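Local coordinates for protein 5-formaminoimidazole-4-carboxamide-1-(beta)-D-ribofuranosyl 5'-monophosphate synthetase (Methanocaldococcus jannaschii, PDB 2R7N) that catalyses the ATP- and formate-dependent, folate-independent formylation of AICAR to FAICAR in de novo purine biosynthesis, at residues 223-228 with 261-266; 206-211 with 295-300; 269-274 with 304-309; 26-31 with 317-322. All coordinates share one frame; numbering follows the deposited sequence.

Interaction 1: 223-228 with 261-266. With FAI (5-(formylamino)-1-(5-O-phosphono-beta-D-ribofuranosyl)-1H-imidazole-4-carboxamide), chain E; FAI (5-(formylamino)-1-(5-O-phosphono-beta-D-ribofuranosyl)-1H-imidazole-4-carboxamide), chain B.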
# COMPACT_ATOMS: atom_id res chain seq x y z
N LEU A 223 -0.23 -9.28 19.77
CA LEU A 223 -0.97 -9.01 18.54
C LEU A 223 -2.11 -8.03 18.74
O LEU A 223 -2.28 -7.10 17.96
CB LEU A 223 -1.46 -10.31 17.90
CG LEU A 223 -0.48 -10.98 16.91
CD1 LEU A 223 -0.28 -10.10 15.71
CD2 LEU A 223 0.86 -11.27 17.54
N GLY A 224 -2.88 -8.21 19.80
CA GLY A 224 -3.94 -7.26 20.08
C GLY A 224 -4.70 -7.48 21.38
O GLY A 224 -4.34 -8.32 22.21
N MET A 225 -5.77 -6.71 21.54
CA MET A 225 -6.54 -6.69 22.77
C MET A 225 -7.97 -6.28 22.46
O MET A 225 -8.21 -5.36 21.68
CB MET A 225 -5.96 -5.68 23.76
CG MET A 225 -4.53 -5.94 24.19
SD MET A 225 -4.10 -4.77 25.48
CE MET A 225 -2.40 -5.29 25.79
N ASP A 226 -8.91 -6.96 23.11
CA ASP A 226 -10.30 -6.58 23.05
C ASP A 226 -10.90 -6.68 24.44
O ASP A 226 -10.39 -7.38 25.32
CB ASP A 226 -11.06 -7.51 22.11
CG ASP A 226 -11.28 -8.90 22.73
OD1 ASP A 226 -10.28 -9.63 22.87
OD2 ASP A 226 -12.44 -9.25 23.06
N LYS A 227 -12.01 -5.99 24.64
CA LYS A 227 -12.82 -6.26 25.80
C LYS A 227 -14.11 -6.90 25.33
O LYS A 227 -14.65 -6.53 24.28
CB LYS A 227 -13.08 -5.00 26.62
CG LYS A 227 -13.96 -4.00 25.95
CD LYS A 227 -14.44 -2.94 26.93
CE LYS A 227 -15.60 -2.19 26.31
NZ LYS A 227 -16.31 -1.34 27.26
N ARG A 228 -14.57 -7.88 26.09
CA ARG A 228 -15.80 -8.59 25.80
C ARG A 228 -17.00 -7.68 25.84
O ARG A 228 -17.09 -6.74 26.63
CB ARG A 228 -16.04 -9.70 26.83
CG ARG A 228 -14.86 -10.61 27.03
CD ARG A 228 -14.54 -11.24 25.73
NE ARG A 228 -13.89 -12.52 25.88
CZ ARG A 228 -13.04 -13.02 25.00
NH1 ARG A 228 -12.74 -12.31 23.92
NH2 ARG A 228 -12.49 -14.22 25.20
N VAL A 261 -9.54 -2.20 22.42
CA VAL A 261 -9.03 -1.43 23.53
C VAL A 261 -7.52 -1.57 23.45
O VAL A 261 -7.01 -2.51 22.83
CB VAL A 261 -9.56 -2.00 24.89
CG1 VAL A 261 -8.87 -3.31 25.25
CG2 VAL A 261 -9.41 -0.99 26.00
N VAL A 262 -6.80 -0.63 24.06
CA VAL A 262 -5.36 -0.71 24.16
C VAL A 262 -5.05 -0.52 25.62
O VAL A 262 -5.74 0.19 26.32
CB VAL A 262 -4.62 0.42 23.33
CG1 VAL A 262 -4.69 0.14 21.83
CG2 VAL A 262 -5.17 1.81 23.65
N ILE A 263 -4.01 -1.18 26.11
CA ILE A 263 -3.65 -1.01 27.49
C ILE A 263 -2.77 0.22 27.64
O ILE A 263 -2.22 0.73 26.67
CB ILE A 263 -2.94 -2.26 28.05
CG1 ILE A 263 -3.21 -2.39 29.55
CG2 ILE A 263 -1.43 -2.21 27.74
CD1 ILE A 263 -2.87 -3.76 30.13
N ARG A 264 -2.67 0.71 28.87
CA ARG A 264 -1.71 1.75 29.24
C ARG A 264 -0.30 1.22 28.96
O ARG A 264 0.05 0.12 29.39
CB ARG A 264 -1.89 2.03 30.72
CG ARG A 264 -1.07 3.14 31.30
CD ARG A 264 -1.49 3.30 32.73
NE ARG A 264 -0.70 4.28 33.45
CZ ARG A 264 -0.99 4.70 34.68
NH1 ARG A 264 -2.05 4.21 35.31
NH2 ARG A 264 -0.22 5.60 35.27
N GLU A 265 0.51 1.99 28.25
CA GLU A 265 1.74 1.45 27.66
C GLU A 265 2.68 0.91 28.73
O GLU A 265 3.28 -0.15 28.54
CB GLU A 265 2.45 2.48 26.76
CG GLU A 265 3.57 1.88 25.90
CD GLU A 265 4.25 2.90 25.01
OE1 GLU A 265 3.56 3.52 24.16
OE2 GLU A 265 5.48 3.08 25.17
N SER A 266 2.76 1.61 29.86
CA SER A 266 3.58 1.16 30.99
C SER A 266 3.18 -0.20 31.57
O SER A 266 3.85 -0.71 32.47
CB SER A 266 3.56 2.21 32.09
OG SER A 266 2.23 2.50 32.50
OP2 FAI E . 2.09 5.01 32.34
P FAI E . 2.54 6.28 33.24
OP1 FAI E . 4.14 6.32 33.14
OP3 FAI E . 2.10 6.16 34.65
O3 FAI E . 1.97 7.58 32.52
C4 FAI E . 2.31 8.85 33.08
C FAI E . 1.13 9.82 32.98
O FAI E . 0.48 9.46 31.76
C3 FAI E . 0.09 9.63 34.11
O3' FAI E . -0.00 10.87 34.84
C2 FAI E . -1.23 9.35 33.39
O2' FAI E . -2.24 10.29 33.81
C1 FAI E . -0.93 9.63 31.92
N FAI E . -1.43 8.53 31.08
C5 FAI E . -0.83 7.34 30.95
N1 FAI E . -1.53 6.58 30.11
C3A FAI E . -2.58 7.29 29.71
C6 FAI E . -3.61 6.73 28.74
O5 FAI E . -3.40 5.63 28.23
N2 FAI E . -4.70 7.48 28.52
C7A FAI E . -2.53 8.53 30.32
N3 FAI E . -3.38 9.55 30.17
C8 FAI E . -2.99 10.71 29.59
O6 FAI E . -1.85 10.99 29.15
OP2 FAI B . -19.62 -18.93 18.21
P FAI B . -19.39 -20.30 19.04
OP1 FAI B . -19.34 -21.46 17.92
OP3 FAI B . -20.47 -20.58 20.02
O3 FAI B . -17.95 -20.21 19.71
C4 FAI B . -17.47 -21.35 20.42
C FAI B . -16.69 -20.92 21.67
O FAI B . -16.05 -19.70 21.28
C3 FAI B . -17.59 -20.59 22.87
O3' FAI B . -17.24 -21.47 23.95
C2 FAI B . -17.24 -19.14 23.24
O2' FAI B . -16.85 -19.07 24.63
C1 FAI B . -16.01 -18.83 22.40
N FAI B . -16.16 -17.52 21.74
C5 FAI B . -16.91 -17.31 20.66
N1 FAI B . -16.82 -16.03 20.30
C3A FAI B . -16.01 -15.43 21.16
C6 FAI B . -15.68 -13.95 21.07
O5 FAI B . -16.09 -13.32 20.09
N2 FAI B . -14.97 -13.42 22.07
C7A FAI B . -15.59 -16.37 22.08
N3 FAI B . -14.74 -16.18 23.10
C8 FAI B . -13.53 -16.78 23.12
O6 FAI B . -13.05 -17.55 22.26

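Interaction 2: 206-211 with 295-300. With ADP (adenosine-5'-diphosphate), chain D.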
# COMPACT_ATOMS: atom_id res chain seq x y z
N ASN A 206 -11.44 -4.89 31.70
CA ASN A 206 -11.21 -6.07 30.88
C ASN A 206 -10.25 -5.84 29.71
O ASN A 206 -10.50 -5.02 28.82
CB ASN A 206 -12.54 -6.54 30.30
CG ASN A 206 -12.40 -7.80 29.46
OD1 ASN A 206 -13.18 -8.03 28.54
ND2 ASN A 206 -11.42 -8.65 29.80
N PHE A 207 -9.16 -6.60 29.72
CA PHE A 207 -8.27 -6.70 28.58
C PHE A 207 -8.11 -8.18 28.23
O PHE A 207 -7.44 -8.91 28.95
CB PHE A 207 -6.92 -6.11 28.93
CG PHE A 207 -6.95 -4.63 29.21
CD1 PHE A 207 -6.80 -3.72 28.17
CD2 PHE A 207 -7.09 -4.15 30.50
CE1 PHE A 207 -6.81 -2.35 28.42
CE2 PHE A 207 -7.10 -2.78 30.76
CZ PHE A 207 -6.96 -1.88 29.71
N CYS A 208 -8.74 -8.62 27.14
CA CYS A 208 -8.43 -9.92 26.58
C CYS A 208 -7.24 -9.74 25.63
O CYS A 208 -7.34 -9.12 24.58
CB CYS A 208 -9.64 -10.51 25.87
SG CYS A 208 -11.15 -10.51 26.90
N ILE A 209 -6.09 -10.26 26.06
CA ILE A 209 -4.81 -9.97 25.44
C ILE A 209 -4.36 -11.11 24.56
O ILE A 209 -4.11 -12.22 25.03
CB ILE A 209 -3.72 -9.80 26.50
CG1 ILE A 209 -4.11 -8.67 27.46
CG2 ILE A 209 -2.40 -9.54 25.83
CD1 ILE A 209 -3.27 -8.62 28.71
N HIS A 210 -4.24 -10.83 23.27
CA HIS A 210 -3.93 -11.88 22.31
C HIS A 210 -2.44 -11.94 22.01
O HIS A 210 -1.85 -10.98 21.53
CB HIS A 210 -4.78 -11.69 21.06
CG HIS A 210 -6.22 -11.45 21.35
ND1 HIS A 210 -7.13 -12.47 21.55
CD2 HIS A 210 -6.92 -10.30 21.52
CE1 HIS A 210 -8.32 -11.97 21.80
NE2 HIS A 210 -8.22 -10.65 21.79
N TYR A 211 -1.82 -13.07 22.35
CA TYR A 211 -0.40 -13.27 22.10
C TYR A 211 -0.20 -14.28 21.00
O TYR A 211 -1.10 -15.05 20.66
CB TYR A 211 0.34 -13.80 23.33
CG TYR A 211 0.20 -13.02 24.61
CD1 TYR A 211 1.22 -12.21 25.06
CD2 TYR A 211 -0.94 -13.15 25.41
CE1 TYR A 211 1.11 -11.52 26.26
CE2 TYR A 211 -1.07 -12.45 26.61
CZ TYR A 211 -0.04 -11.64 27.03
OH TYR A 211 -0.15 -10.96 28.22
N CYS A 295 -4.58 -16.55 24.37
CA CYS A 295 -5.17 -15.36 24.97
C CYS A 295 -5.18 -15.43 26.49
O CYS A 295 -5.55 -16.46 27.06
CB CYS A 295 -6.60 -15.19 24.45
SG CYS A 295 -7.47 -13.78 25.10
N LEU A 296 -4.75 -14.35 27.13
CA LEU A 296 -5.01 -14.15 28.56
C LEU A 296 -6.18 -13.19 28.70
O LEU A 296 -6.07 -12.01 28.35
CB LEU A 296 -3.77 -13.59 29.28
CG LEU A 296 -2.56 -14.52 29.27
CD1 LEU A 296 -1.41 -13.94 30.08
CD2 LEU A 296 -2.93 -15.90 29.78
N GLN A 297 -7.31 -13.70 29.19
CA GLN A 297 -8.48 -12.87 29.44
C GLN A 297 -8.41 -12.33 30.85
O GLN A 297 -8.73 -13.02 31.81
CB GLN A 297 -9.75 -13.69 29.25
CG GLN A 297 -9.82 -14.33 27.89
CD GLN A 297 -10.83 -15.44 27.83
OE1 GLN A 297 -10.50 -16.57 27.47
NE2 GLN A 297 -12.09 -15.14 28.19
N SER A 298 -7.98 -11.08 30.98
CA SER A 298 -7.65 -10.54 32.28
C SER A 298 -8.53 -9.37 32.71
O SER A 298 -9.37 -8.89 31.95
CB SER A 298 -6.19 -10.11 32.28
OG SER A 298 -5.99 -9.04 31.37
N LEU A 299 -8.33 -8.93 33.95
CA LEU A 299 -9.00 -7.76 34.47
C LEU A 299 -7.96 -6.93 35.18
O LEU A 299 -7.15 -7.45 35.94
CB LEU A 299 -10.13 -8.14 35.42
CG LEU A 299 -11.42 -8.61 34.73
CD1 LEU A 299 -12.28 -9.50 35.63
CD2 LEU A 299 -12.22 -7.42 34.21
N CYS A 300 -7.96 -5.64 34.89
CA CYS A 300 -6.97 -4.78 35.49
C CYS A 300 -7.58 -4.16 36.73
O CYS A 300 -8.49 -3.33 36.65
CB CYS A 300 -6.50 -3.72 34.48
SG CYS A 300 -5.11 -2.73 35.06
PB ADP D . -15.31 -17.40 29.16
O1B ADP D . -14.22 -18.46 29.27
O2B ADP D . -16.72 -17.94 29.31
O3B ADP D . -15.12 -16.46 27.98
PA ADP D . -15.77 -16.76 31.86
O1A ADP D . -14.67 -17.08 32.86
O2A ADP D . -16.93 -17.68 31.60
O3A ADP D . -15.06 -16.45 30.45
O5' ADP D . -16.43 -15.37 32.30
C5' ADP D . -17.56 -14.91 31.60
C4' ADP D . -17.58 -13.41 31.77
O4' ADP D . -17.89 -13.09 33.13
C3' ADP D . -16.21 -12.81 31.49
O3' ADP D . -16.08 -12.38 30.14
C2' ADP D . -16.11 -11.65 32.47
O2' ADP D . -16.62 -10.45 31.89
C1' ADP D . -17.01 -12.09 33.62
N9 ADP D . -16.11 -12.66 34.63
C8 ADP D . -15.55 -13.89 34.59
N7 ADP D . -14.74 -14.07 35.67
C5 ADP D . -14.78 -12.94 36.41
C6 ADP D . -14.17 -12.46 37.67
N6 ADP D . -13.32 -13.24 38.39
N1 ADP D . -14.46 -11.21 38.07
C2 ADP D . -15.30 -10.42 37.37
N3 ADP D . -15.90 -10.78 36.22
C4 ADP D . -15.67 -12.01 35.70

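Interaction 3: 269-274 with 304-309. With ADP (adenosine-5'-diphosphate), chain D.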
# COMPACT_ATOMS: atom_id res chain seq x y z
N PRO A 269 5.15 -4.15 29.80
CA PRO A 269 6.14 -4.99 30.44
C PRO A 269 5.47 -6.09 31.26
O PRO A 269 5.90 -7.25 31.23
CB PRO A 269 6.91 -4.02 31.34
CG PRO A 269 6.74 -2.68 30.70
CD PRO A 269 5.38 -2.71 30.05
N GLN A 270 4.39 -5.74 31.95
CA GLN A 270 3.63 -6.74 32.71
C GLN A 270 2.98 -7.70 31.73
O GLN A 270 3.06 -8.91 31.89
CB GLN A 270 2.57 -6.07 33.59
CG GLN A 270 1.90 -7.01 34.57
CD GLN A 270 0.70 -6.39 35.28
OE1 GLN A 270 -0.16 -7.10 35.79
NE2 GLN A 270 0.65 -5.07 35.30
N VAL A 271 2.33 -7.14 30.72
CA VAL A 271 1.62 -7.92 29.71
C VAL A 271 2.51 -8.95 29.03
O VAL A 271 2.10 -10.09 28.81
CB VAL A 271 1.01 -7.00 28.63
CG1 VAL A 271 0.46 -7.83 27.48
CG2 VAL A 271 -0.08 -6.14 29.24
N PHE A 272 3.73 -8.54 28.69
CA PHE A 272 4.67 -9.44 28.01
C PHE A 272 5.20 -10.50 28.96
O PHE A 272 5.29 -11.67 28.59
CB PHE A 272 5.82 -8.66 27.37
CG PHE A 272 5.52 -8.15 25.98
CD1 PHE A 272 5.25 -6.81 25.76
CD2 PHE A 272 5.51 -9.01 24.90
CE1 PHE A 272 4.97 -6.33 24.50
CE2 PHE A 272 5.23 -8.54 23.62
CZ PHE A 272 4.97 -7.20 23.42
N GLU A 273 5.54 -10.09 30.18
CA GLU A 273 5.99 -11.04 31.21
C GLU A 273 4.95 -12.14 31.43
O GLU A 273 5.31 -13.30 31.63
CB GLU A 273 6.29 -10.33 32.52
CG GLU A 273 6.97 -11.20 33.56
CD GLU A 273 8.38 -11.60 33.17
OE1 GLU A 273 9.14 -10.72 32.70
OE2 GLU A 273 8.74 -12.78 33.34
N MET A 274 3.68 -11.78 31.38
CA MET A 274 2.60 -12.74 31.58
C MET A 274 2.58 -13.77 30.47
O MET A 274 2.32 -14.95 30.71
CB MET A 274 1.25 -12.03 31.63
CG MET A 274 1.00 -11.24 32.89
SD MET A 274 -0.50 -10.25 32.79
CE MET A 274 -1.64 -11.32 31.94
N LEU A 304 -3.32 -1.57 39.15
CA LEU A 304 -2.69 -1.83 37.86
C LEU A 304 -2.11 -3.23 37.79
O LEU A 304 -1.06 -3.45 37.20
CB LEU A 304 -1.63 -0.77 37.55
CG LEU A 304 -2.16 0.67 37.46
CD1 LEU A 304 -1.04 1.69 37.55
CD2 LEU A 304 -2.98 0.89 36.20
N GLU A 305 -2.80 -4.18 38.42
CA GLU A 305 -2.40 -5.58 38.38
C GLU A 305 -3.39 -6.29 37.51
O GLU A 305 -4.59 -6.13 37.69
CB GLU A 305 -2.42 -6.21 39.76
CG GLU A 305 -1.49 -5.56 40.77
CD GLU A 305 -1.86 -5.88 42.23
OE1 GLU A 305 -2.77 -6.71 42.48
OE2 GLU A 305 -1.23 -5.27 43.12
N LEU A 306 -2.89 -7.07 36.56
CA LEU A 306 -3.76 -7.79 35.65
C LEU A 306 -4.02 -9.18 36.20
O LEU A 306 -3.09 -9.95 36.44
CB LEU A 306 -3.13 -7.90 34.26
CG LEU A 306 -3.07 -6.66 33.36
CD1 LEU A 306 -1.92 -6.81 32.37
CD2 LEU A 306 -4.40 -6.46 32.64
N VAL A 307 -5.29 -9.49 36.37
CA VAL A 307 -5.68 -10.75 36.96
C VAL A 307 -6.37 -11.59 35.90
O VAL A 307 -7.37 -11.18 35.33
CB VAL A 307 -6.64 -10.53 38.17
CG1 VAL A 307 -7.10 -11.87 38.75
CG2 VAL A 307 -5.97 -9.66 39.24
N VAL A 308 -5.84 -12.77 35.65
CA VAL A 308 -6.34 -13.61 34.58
C VAL A 308 -7.46 -14.52 35.08
O VAL A 308 -7.24 -15.39 35.92
CB VAL A 308 -5.20 -14.49 34.01
CG1 VAL A 308 -5.67 -15.30 32.82
CG2 VAL A 308 -4.00 -13.62 33.67
N PHE A 309 -8.65 -14.31 34.55
CA PHE A 309 -9.81 -15.06 34.99
C PHE A 309 -10.14 -16.17 34.00
O PHE A 309 -11.00 -17.00 34.25
CB PHE A 309 -11.01 -14.13 35.16
CG PHE A 309 -11.54 -13.58 33.86
CD1 PHE A 309 -12.34 -14.35 33.04
CD2 PHE A 309 -11.26 -12.27 33.49
CE1 PHE A 309 -12.83 -13.85 31.85
CE2 PHE A 309 -11.75 -11.77 32.30
CZ PHE A 309 -12.53 -12.55 31.48
PB ADP D . -15.31 -17.40 29.16
O1B ADP D . -14.22 -18.46 29.27
O2B ADP D . -16.72 -17.94 29.31
O3B ADP D . -15.12 -16.46 27.98
PA ADP D . -15.77 -16.76 31.86
O1A ADP D . -14.67 -17.08 32.86
O2A ADP D . -16.93 -17.68 31.60
O3A ADP D . -15.06 -16.45 30.45
O5' ADP D . -16.43 -15.37 32.30
C5' ADP D . -17.56 -14.91 31.60
C4' ADP D . -17.58 -13.41 31.77
O4' ADP D . -17.89 -13.09 33.13
C3' ADP D . -16.21 -12.81 31.49
O3' ADP D . -16.08 -12.38 30.14
C2' ADP D . -16.11 -11.65 32.47
O2' ADP D . -16.62 -10.45 31.89
C1' ADP D . -17.01 -12.09 33.62
N9 ADP D . -16.11 -12.66 34.63
C8 ADP D . -15.55 -13.89 34.59
N7 ADP D . -14.74 -14.07 35.67
C5 ADP D . -14.78 -12.94 36.41
C6 ADP D . -14.17 -12.46 37.67
N6 ADP D . -13.32 -13.24 38.39
N1 ADP D . -14.46 -11.21 38.07
C2 ADP D . -15.30 -10.42 37.37
N3 ADP D . -15.90 -10.78 36.22
C4 ADP D . -15.67 -12.01 35.70
O HOH W 1 -0.52 -9.45 36.66

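Interaction 4: 26-31 with 317-322. With FAI (5-(formylamino)-1-(5-O-phosphono-beta-D-ribofuranosyl)-1H-imidazole-4-carboxamide), chain B.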
# COMPACT_ATOMS: atom_id res chain seq x y z
N SER A 26 -16.59 -20.62 11.29
CA SER A 26 -17.14 -20.01 12.50
C SER A 26 -16.03 -19.57 13.44
O SER A 26 -14.85 -19.90 13.24
CB SER A 26 -18.05 -21.01 13.23
OG SER A 26 -18.33 -20.60 14.56
N HIS A 27 -16.42 -18.83 14.48
CA HIS A 27 -15.53 -18.44 15.59
C HIS A 27 -14.53 -17.33 15.25
O HIS A 27 -14.71 -16.18 15.66
CB HIS A 27 -14.78 -19.64 16.18
CG HIS A 27 -13.99 -19.30 17.40
ND1 HIS A 27 -12.63 -19.07 17.37
CD2 HIS A 27 -14.37 -19.09 18.68
CE1 HIS A 27 -12.20 -18.75 18.58
NE2 HIS A 27 -13.24 -18.75 19.39
N THR A 28 -13.48 -17.69 14.52
CA THR A 28 -12.47 -16.71 14.11
C THR A 28 -12.06 -16.89 12.65
O THR A 28 -11.09 -16.29 12.20
CB THR A 28 -11.21 -16.86 14.97
OG1 THR A 28 -11.01 -18.25 15.27
CG2 THR A 28 -11.35 -16.08 16.27
N SER A 29 -12.81 -17.70 11.91
CA SER A 29 -12.32 -18.18 10.62
C SER A 29 -12.12 -17.07 9.57
O SER A 29 -11.14 -17.09 8.82
CB SER A 29 -13.23 -19.28 10.07
OG SER A 29 -14.50 -18.75 9.72
N LEU A 30 -13.03 -16.12 9.52
CA LEU A 30 -12.95 -15.03 8.54
C LEU A 30 -11.54 -14.49 8.37
O LEU A 30 -11.08 -14.37 7.24
CB LEU A 30 -13.91 -13.90 8.90
CG LEU A 30 -15.35 -14.33 8.67
CD1 LEU A 30 -16.31 -13.27 9.09
CD2 LEU A 30 -15.57 -14.69 7.23
N HIS A 31 -10.86 -14.18 9.46
CA HIS A 31 -9.49 -13.68 9.37
C HIS A 31 -8.41 -14.77 9.38
O HIS A 31 -7.26 -14.52 9.03
CB HIS A 31 -9.20 -12.62 10.45
CG HIS A 31 -9.19 -13.15 11.85
ND1 HIS A 31 -8.07 -13.69 12.43
CD2 HIS A 31 -10.17 -13.21 12.79
CE1 HIS A 31 -8.35 -14.07 13.66
NE2 HIS A 31 -9.62 -13.79 13.91
N GLY A 317 -11.68 -15.54 20.23
CA GLY A 317 -12.65 -14.79 19.43
C GLY A 317 -12.41 -13.29 19.36
O GLY A 317 -12.80 -12.64 18.40
N GLY A 318 -11.77 -12.73 20.38
CA GLY A 318 -11.55 -11.30 20.40
C GLY A 318 -10.71 -10.80 19.24
O GLY A 318 -10.75 -9.61 18.90
N THR A 319 -9.92 -11.70 18.64
CA THR A 319 -9.02 -11.33 17.53
C THR A 319 -9.83 -10.78 16.38
O THR A 319 -9.30 -10.05 15.53
CB THR A 319 -8.20 -12.51 17.01
OG1 THR A 319 -9.07 -13.60 16.73
CG2 THR A 319 -7.18 -12.96 18.05
N ASN A 320 -11.13 -11.09 16.39
CA ASN A 320 -12.04 -10.51 15.41
C ASN A 320 -12.09 -8.99 15.49
O ASN A 320 -12.43 -8.34 14.52
CB ASN A 320 -13.43 -11.13 15.53
CG ASN A 320 -13.43 -12.62 15.24
OD1 ASN A 320 -12.60 -13.10 14.46
ND2 ASN A 320 -14.33 -13.35 15.87
N SER A 321 -11.76 -8.43 16.64
CA SER A 321 -11.79 -6.99 16.81
C SER A 321 -10.71 -6.31 15.96
O SER A 321 -10.82 -5.12 15.67
CB SER A 321 -11.64 -6.59 18.29
OG SER A 321 -10.29 -6.61 18.72
N PHE A 322 -9.69 -7.08 15.57
CA PHE A 322 -8.65 -6.58 14.66
C PHE A 322 -8.37 -7.43 13.41
O PHE A 322 -7.22 -7.79 13.12
CB PHE A 322 -7.36 -6.23 15.40
CG PHE A 322 -6.67 -7.40 16.04
CD1 PHE A 322 -7.25 -8.07 17.12
CD2 PHE A 322 -5.41 -7.78 15.61
CE1 PHE A 322 -6.59 -9.12 17.74
CE2 PHE A 322 -4.75 -8.85 16.22
CZ PHE A 322 -5.33 -9.53 17.28
OP2 FAI B . -19.62 -18.93 18.21
P FAI B . -19.39 -20.30 19.04
OP1 FAI B . -19.34 -21.46 17.92
OP3 FAI B . -20.47 -20.58 20.02
O3 FAI B . -17.95 -20.21 19.71
C4 FAI B . -17.47 -21.35 20.42
C FAI B . -16.69 -20.92 21.67
O FAI B . -16.05 -19.70 21.28
C3 FAI B . -17.59 -20.59 22.87
O3' FAI B . -17.24 -21.47 23.95
C2 FAI B . -17.24 -19.14 23.24
O2' FAI B . -16.85 -19.07 24.63
C1 FAI B . -16.01 -18.83 22.40
N FAI B . -16.16 -17.52 21.74
C5 FAI B . -16.91 -17.31 20.66
N1 FAI B . -16.82 -16.03 20.30
C3A FAI B . -16.01 -15.43 21.16
C6 FAI B . -15.68 -13.95 21.07
O5 FAI B . -16.09 -13.32 20.09
N2 FAI B . -14.97 -13.42 22.07
C7A FAI B . -15.59 -16.37 22.08
N3 FAI B . -14.74 -16.18 23.10
C8 FAI B . -13.53 -16.78 23.12
O6 FAI B . -13.05 -17.55 22.26

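Interaction 1: 223-228 with 261-266
Met225 reaches out of strand 219-230 to meet Val261 and Ile263 at the end of strand 253-263. Its CB lies 4.0 Å from Val261 CG1. CG sits beside the backbone N (chi1 -61°), and from there the chain runs extended, which brings SD to 3.6 Å from the backbone N of Ile263. The methyl CE ends the chain 3.8 Å from Ile263 CG2, on a side chain that Met225 crosses obliquely. The two strands are antiparallel neighbours in the five-stranded sheet of the ATP-grasp region, and Val262 and Ile263 pair with a strand of the second subunit, so the sheet continues across the interface. On strand 219-230, Arg228 NH1 makes a salt bridge of 3.2 Å to the syn lone pair of Asp226 OD2, while OD1 bonds His210; N2 of one bound FAICAR lies over a face of this guanidinium. At the far end, extended Arg264 sends NE to phosphate oxygen OP2 of another FAICAR, held by His27 and Gly317 of the second subunit, at 3.1 Å, and NH2 bonds OP3. A leucine in place of Arg264 would probably cost this phosphate two hydrogen bonds and a positive charge. Ser266 OG also donates to OP2.

Interaction 2: 206-211 with 295-300
Asn206 carries CG opposite its backbone N (chi1 -178°), which swings ND2 across to Ser298 O at 3.0 Å, in the amide plane and nearly along the C=O axis. Ser298 returns the grip: its OG, set between its backbone N and carbonyl carbon (chi1 65°), donates at 2.8 Å to a lone pair of Phe207 O. Both carbonyls are therefore held twice, because the backbone N atoms of Phe207 and Ser298 complete this hydrogen-bonded antiparallel pair. Replacing Asn206 with alanine would probably cost Ser298 O one of its two donors and leave Arg228 N without the OD1 it bonds. Leu299 lays CD2 against Asn206 N at 3.6 Å and points CD1 at C2 of the ADP adenine, while Gln297, a predicted magnesium ligand, bonds O3B weakly through NE2. On the face that carries Phe207, Ile209, Leu296 and Ser298, Tyr211 CE2 rests 3.7 Å from Leu296 CG. Helix 268-285 packs there against Ile209, Tyr211 and Leu296, and strands 219-230 and 306-312 flank the pair.

Interaction 3: 269-274 with 304-309
Leu306 is the knob that strand 306-308 presents to helix 268-285, and Gln270, Val271 and Met274 form the hollow that receives it. Its CD1 sits 3.7 Å from Val271 CG2 and 3.7 Å from Met274 SD, so one methyl is wedged between a branched side chain and a sulfur from residues three apart, about one turn of the helix. Met274 crosses Leu306 at about a right angle. Its chain then bends at the end (chi3 39°), carrying CE past SD to 3.7 Å from Val308 CG2, and the two side chains run alongside in opposite senses. At the other rim of the hollow, Gln270 stretches its extended side chain to the backbone where the strand begins. OE1 accepts a hydrogen bond from Leu306 N at 2.8 Å, in the carbonyl plane and on a lone pair, while NE2 donates to Leu304 O at 3.0 Å. The amide thus clasps the chain on both sides of Glu305, and its rotation is fixed by the two opposite bonds; a water also links OE1 to Leu306 O. Beyond the hollow, Phe309 turns a ring face to N9 of ADP. The axes of 269-274 and 306-308 pass 10.5 Å apart at 27°, so the helix lies along this strand in the layered alpha/beta packing of an ATP-grasp domain, here on the sheet that also borders the nucleotide.

Interaction 4: 26-31 with 317-322
His27 and Gly317 converge on the formyl oxygen O6 of bound FAICAR. His27 NE2 donates to it at 3.1 Å, with O6 in the plane of the ring, and Gly317 N adds a second bond at 3.2 Å. With no side chain, Gly317 leaves room for the carboxamide carbon C6 of the ligand. Behind this first shell, His27 ND1 shares a hydrogen bond of 2.8 Å with Thr28 OG1, and His92 stacks on the ring. Asn320, with CG opposite its carbonyl carbon (chi1 -63°), brings ND2 to His27 O at 2.9 Å in an almost straight bond of 169°, lying in both the amide and carbonyl planes. The two segments come from different parts of the fold: 26-31 follows strand 20-24 of the parallel, Rossmann-like sheet and enters helix 29-38, whereas 317-321 forms a 3-10 turn in the ATP-grasp part. Thr28 CG2 packs 3.7 Å from Gly317 CA. Farther out, His31 NE2 bonds weakly to Thr319 OG1, which Asp316 O also holds, and Gly340 N meets His31 ND1.

In the fold
Interactions 1, 2 and 3 gather on the five-stranded antiparallel sheet of the ATP-grasp region: interaction 2 has its centre about 8 Å from those of 1 and 3, which lie about 11 Å apart. Along the chain, interaction 1 is nested within the loop closed by interaction 2 and comes before interaction 3, whose segments alternate with those of 2. Interaction 4 encloses all, joining the N-terminal Rossmann-like part to the loop after strand 306-312; its centre is about 23 Å from that of interaction 3. Interactions 2 and 3 border ADP, which Arg228 of interaction 1 also touches; 1 and 4 share one FAICAR, and 1 reaches a second at the subunit interface, so the sheet connects these sites.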